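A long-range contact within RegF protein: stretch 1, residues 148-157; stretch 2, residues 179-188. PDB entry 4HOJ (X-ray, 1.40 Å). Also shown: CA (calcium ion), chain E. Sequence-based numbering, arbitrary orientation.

Stretch 1 (148-157) DFSMIDVALA
Stretch 2 179-188: KYAERIFQRE

Residues 148-157 and 179-188 of RegF protein, two stretches of one chain, meet through two helices and the residues flanking them. Asp148 and Phe149 are extended (phi/psi -112/132° and -57/140°), Ser150 follows at -147/176°, and a helix runs from Met151 through Ala157 and onward. The second stretch enters already helical at Lys179; Arg187 (-70/136°) breaks from helical angles and occupies the N-cap position of the next helix, which Glu188 enters. The helix axes cross at -100°, nearly perpendicular, and approach to 11.0 Å; the nearest CA atoms are those of Ala157 and Ile184, 7.1 Å apart.

The one direct hydrogen bond across the contact joins Tyr180 (chi1 157°, t; chi2 87°) to Asp153 (chi1 -56°, m; chi2 -69°). The CA-to-CB bonds of both residues point toward the other stretch, and Tyr180 OH donates a short hydrogen bond of 2.6 Å to Asp153 OD1, which lies near the plane of the ring. Water 1 bridges the same pair of residues, its oxygen donating to Asp153 O and to Tyr180 OH, each at 2.8 Å, so it joins the first helix's backbone to the phenol. The carboxylate is also held from its own side: Ser150 N donates to Asp153 OD2 at 2.8 Å. Ser150 (chi1 71°, p) caps this helix, Ser150 OG accepting from Ile152 N at 3.1 Å.

Stacking involves Phe149 (chi1 177°, t; chi2 75°), which receives the guanidinium of Arg187 (m, t, p; chi4 90°) flat on one face. The planes are 4° apart and the centres 3.6 Å; Arg187 CZ sits 3.5 Å from the Phe149 ring centroid, 13° off the normal, which gives a cation-pi contact. Phe149 CD2 and Arg187 NH2 are 3.5 Å apart, and Arg187 CD adds a CH-pi contact 4.0 Å from the same centroid.

Apolar packing centres on Ile184 (chi1 -60°, chi2 -56°; m, m). Ile184 CD1 meets the Phe149 ring edge, 4.0 Å from Phe149 CD1, and lies 4.2 Å from Asp153 CB, while Ile184 CG2 packs 3.8 Å from Ala157 CB. Leu156 (t, p) places Leu156 CD2 4.4 Å from Tyr180 CE2, obliquely to that ring. Together the stretches bury 363 Å².

One further contact pairs a ring with a carbonyl. The CA-to-CB bond of Phe185 (chi1 -56°, m; chi2 -29°) points away from the first stretch, but the end of the side chain comes nearer, and Phe185 CE1 lies 3.9 Å from Ala157 O, with the oxygen near the ring plane.

The calcium ion is bound by Glu182 OE2 at 2.4 Å and by the oxygen of water 2 at 2.5 Å; Glu182 (m, m; chi3 -47°) makes no contact with the first stretch.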

# COMPACT_ATOMS: atom_id res chain seq x y z
N ASP A 148 11.24 -13.29 14.91
CA ASP A 148 10.78 -14.15 13.81
C ASP A 148 10.89 -13.51 12.42
O ASP A 148 10.45 -12.39 12.19
CB ASP A 148 9.34 -14.60 14.04
CG ASP A 148 9.18 -15.34 15.34
OD1 ASP A 148 9.79 -16.40 15.47
OD2 ASP A 148 8.50 -14.81 16.22
N PHE A 149 11.45 -14.26 11.49
CA PHE A 149 11.52 -13.88 10.07
C PHE A 149 10.14 -13.61 9.54
O PHE A 149 9.21 -14.36 9.83
CB PHE A 149 12.14 -15.05 9.31
CG PHE A 149 12.21 -14.84 7.81
CD1 PHE A 149 13.15 -13.99 7.28
CD2 PHE A 149 11.32 -15.50 6.95
CE1 PHE A 149 13.22 -13.83 5.88
CE2 PHE A 149 11.39 -15.35 5.56
CZ PHE A 149 12.33 -14.49 5.03
N SER A 150 9.99 -12.57 8.72
CA SER A 150 8.67 -12.22 8.20
C SER A 150 8.72 -11.64 6.82
O SER A 150 9.81 -11.41 6.26
CB SER A 150 7.90 -11.18 9.07
OG SER A 150 8.51 -9.91 8.95
N MET A 151 7.53 -11.38 6.29
CA MET A 151 7.40 -10.77 4.95
C MET A 151 8.07 -9.40 4.90
O MET A 151 8.47 -8.91 3.85
CB MET A 151 5.91 -10.57 4.68
CG MET A 151 5.74 -10.10 3.29
SD MET A 151 6.06 -11.50 2.23
CE MET A 151 4.47 -12.32 2.35
N ILE A 152 8.20 -8.76 6.05
CA ILE A 152 8.88 -7.49 6.08
C ILE A 152 10.38 -7.61 5.74
O ILE A 152 10.96 -6.82 4.99
CB ILE A 152 8.59 -6.70 7.41
CG1 ILE A 152 7.12 -6.80 7.88
CG2 ILE A 152 9.01 -5.24 7.21
CD1 ILE A 152 6.01 -6.72 6.92
N ASP A 153 10.99 -8.67 6.25
CA ASP A 153 12.35 -9.02 5.85
C ASP A 153 12.45 -9.36 4.36
O ASP A 153 13.37 -8.93 3.65
CB ASP A 153 12.84 -10.22 6.66
CG ASP A 153 12.75 -9.96 8.17
OD1 ASP A 153 13.53 -9.12 8.66
OD2 ASP A 153 11.94 -10.59 8.83
N VAL A 154 11.46 -10.06 3.87
CA VAL A 154 11.42 -10.40 2.46
C VAL A 154 11.42 -9.15 1.61
O VAL A 154 12.17 -9.06 0.61
CB VAL A 154 10.18 -11.23 2.12
CG1 VAL A 154 9.96 -11.33 0.60
CG2 VAL A 154 10.28 -12.61 2.76
N ALA A 155 10.59 -8.17 1.97
CA ALA A 155 10.43 -6.97 1.12
C ALA A 155 11.76 -6.15 1.05
O ALA A 155 12.07 -5.58 0.03
CB ALA A 155 9.28 -6.14 1.67
N LEU A 156 12.50 -6.12 2.16
CA LEU A 156 13.71 -5.33 2.20
C LEU A 156 14.92 -6.06 1.59
O LEU A 156 15.83 -5.41 1.08
CB LEU A 156 14.00 -5.02 3.67
CG LEU A 156 15.29 -4.22 3.93
CD1 LEU A 156 15.28 -2.85 3.21
CD2 LEU A 156 15.45 -4.01 5.45
N ALA A 157 14.91 -7.40 1.59
CA ALA A 157 16.13 -8.16 1.28
C ALA A 157 16.70 -7.81 -0.10
O ALA A 157 17.90 -7.75 -0.22
CB ALA A 157 15.82 -9.68 1.41
N LYS A 179 25.08 -7.15 9.42
CA LYS A 179 25.12 -8.49 10.01
C LYS A 179 23.75 -9.16 9.82
O LYS A 179 23.67 -10.34 9.42
CB LYS A 179 25.51 -8.44 11.49
CG LYS A 179 25.36 -9.80 12.20
CD LYS A 179 26.06 -9.87 13.54
CE LYS A 179 25.71 -11.18 14.24
NZ LYS A 179 26.68 -11.49 15.31
N TYR A 180 22.69 -8.41 10.09
CA TYR A 180 21.34 -8.86 9.75
C TYR A 180 21.19 -9.26 8.28
O TYR A 180 20.63 -10.34 7.99
CB TYR A 180 20.28 -7.79 10.15
CG TYR A 180 18.97 -7.87 9.39
CD1 TYR A 180 17.92 -8.69 9.83
CD2 TYR A 180 18.77 -7.11 8.24
CE1 TYR A 180 16.73 -8.75 9.15
CE2 TYR A 180 17.60 -7.17 7.56
CZ TYR A 180 16.58 -7.99 8.00
OH TYR A 180 15.40 -8.03 7.30
N ALA A 181 21.68 -8.44 7.36
CA ALA A 181 21.52 -8.76 5.96
C ALA A 181 22.20 -10.10 5.68
O ALA A 181 21.64 -10.90 4.96
CB ALA A 181 22.12 -7.69 5.10
N GLU A 182 23.40 -10.33 6.21
CA GLU A 182 24.06 -11.64 6.02
C GLU A 182 23.23 -12.84 6.52
O GLU A 182 23.22 -13.91 5.88
CB GLU A 182 25.47 -11.65 6.61
CG GLU A 182 26.42 -10.66 5.94
CD GLU A 182 26.45 -10.75 4.41
OE1 GLU A 182 26.54 -11.87 3.84
OE2 GLU A 182 26.36 -9.68 3.77
N ARG A 183 22.52 -12.68 7.63
CA ARG A 183 21.64 -13.74 8.08
C ARG A 183 20.52 -14.01 7.08
O ARG A 183 20.23 -15.18 6.83
CB ARG A 183 21.07 -13.43 9.46
CG ARG A 183 22.05 -13.82 10.56
CD ARG A 183 21.37 -13.90 11.92
NE ARG A 183 20.47 -12.76 12.11
CZ ARG A 183 20.86 -11.58 12.58
NH1 ARG A 183 22.13 -11.39 12.94
NH2 ARG A 183 20.00 -10.61 12.71
N ILE A 184 19.90 -12.96 6.52
CA ILE A 184 18.87 -13.18 5.53
C ILE A 184 19.45 -13.91 4.32
O ILE A 184 18.83 -14.85 3.78
CB ILE A 184 18.30 -11.83 5.07
CG1 ILE A 184 17.69 -11.11 6.28
CG2 ILE A 184 17.24 -12.05 3.96
CD1 ILE A 184 16.60 -11.94 7.03
N PHE A 185 20.65 -13.51 3.90
CA PHE A 185 21.19 -14.04 2.64
C PHE A 185 21.65 -15.49 2.80
O PHE A 185 21.81 -16.18 1.77
CB PHE A 185 22.39 -13.24 2.16
CG PHE A 185 22.14 -11.76 1.97
CD1 PHE A 185 20.86 -11.24 1.63
CD2 PHE A 185 23.22 -10.88 2.10
CE1 PHE A 185 20.74 -9.83 1.45
CE2 PHE A 185 23.07 -9.53 1.93
CZ PHE A 185 21.80 -9.01 1.60
N GLN A 186 21.82 -15.95 4.04
CA GLN A 186 22.16 -17.34 4.26
C GLN A 186 20.94 -18.25 4.20
O GLN A 186 21.07 -19.46 4.26
CB GLN A 186 22.88 -17.48 5.60
CG GLN A 186 24.26 -16.84 5.49
CD GLN A 186 24.99 -16.64 6.81
OE1 GLN A 186 24.45 -16.89 7.90
NE2 GLN A 186 26.25 -16.19 6.71
N ARG A 187 19.74 -17.68 4.11
CA ARG A 187 18.57 -18.56 4.11
C ARG A 187 18.53 -19.35 2.79
O ARG A 187 18.73 -18.80 1.70
CB ARG A 187 17.27 -17.77 4.25
CG ARG A 187 17.14 -17.03 5.59
CD ARG A 187 15.81 -16.28 5.71
NE ARG A 187 14.63 -17.17 5.68
CZ ARG A 187 14.10 -17.69 6.78
NH1 ARG A 187 14.65 -17.46 7.95
NH2 ARG A 187 13.05 -18.48 6.67
N GLU A 188 18.25 -20.64 2.89
CA GLU A 188 18.20 -21.51 1.74
C GLU A 188 17.33 -20.93 0.63
O GLU A 188 17.70 -20.95 -0.53
CB GLU A 188 17.65 -22.88 2.20
CG GLU A 188 17.58 -23.90 1.12
CD GLU A 188 17.14 -25.26 1.65
OE1 GLU A 188 15.95 -25.40 2.03
OE2 GLU A 188 17.97 -26.17 1.72
CA CA E . 25.95 -7.48 4.61
O HOH W 1 15.93 -8.08 4.53
O HOH W 2 26.43 -6.24 2.54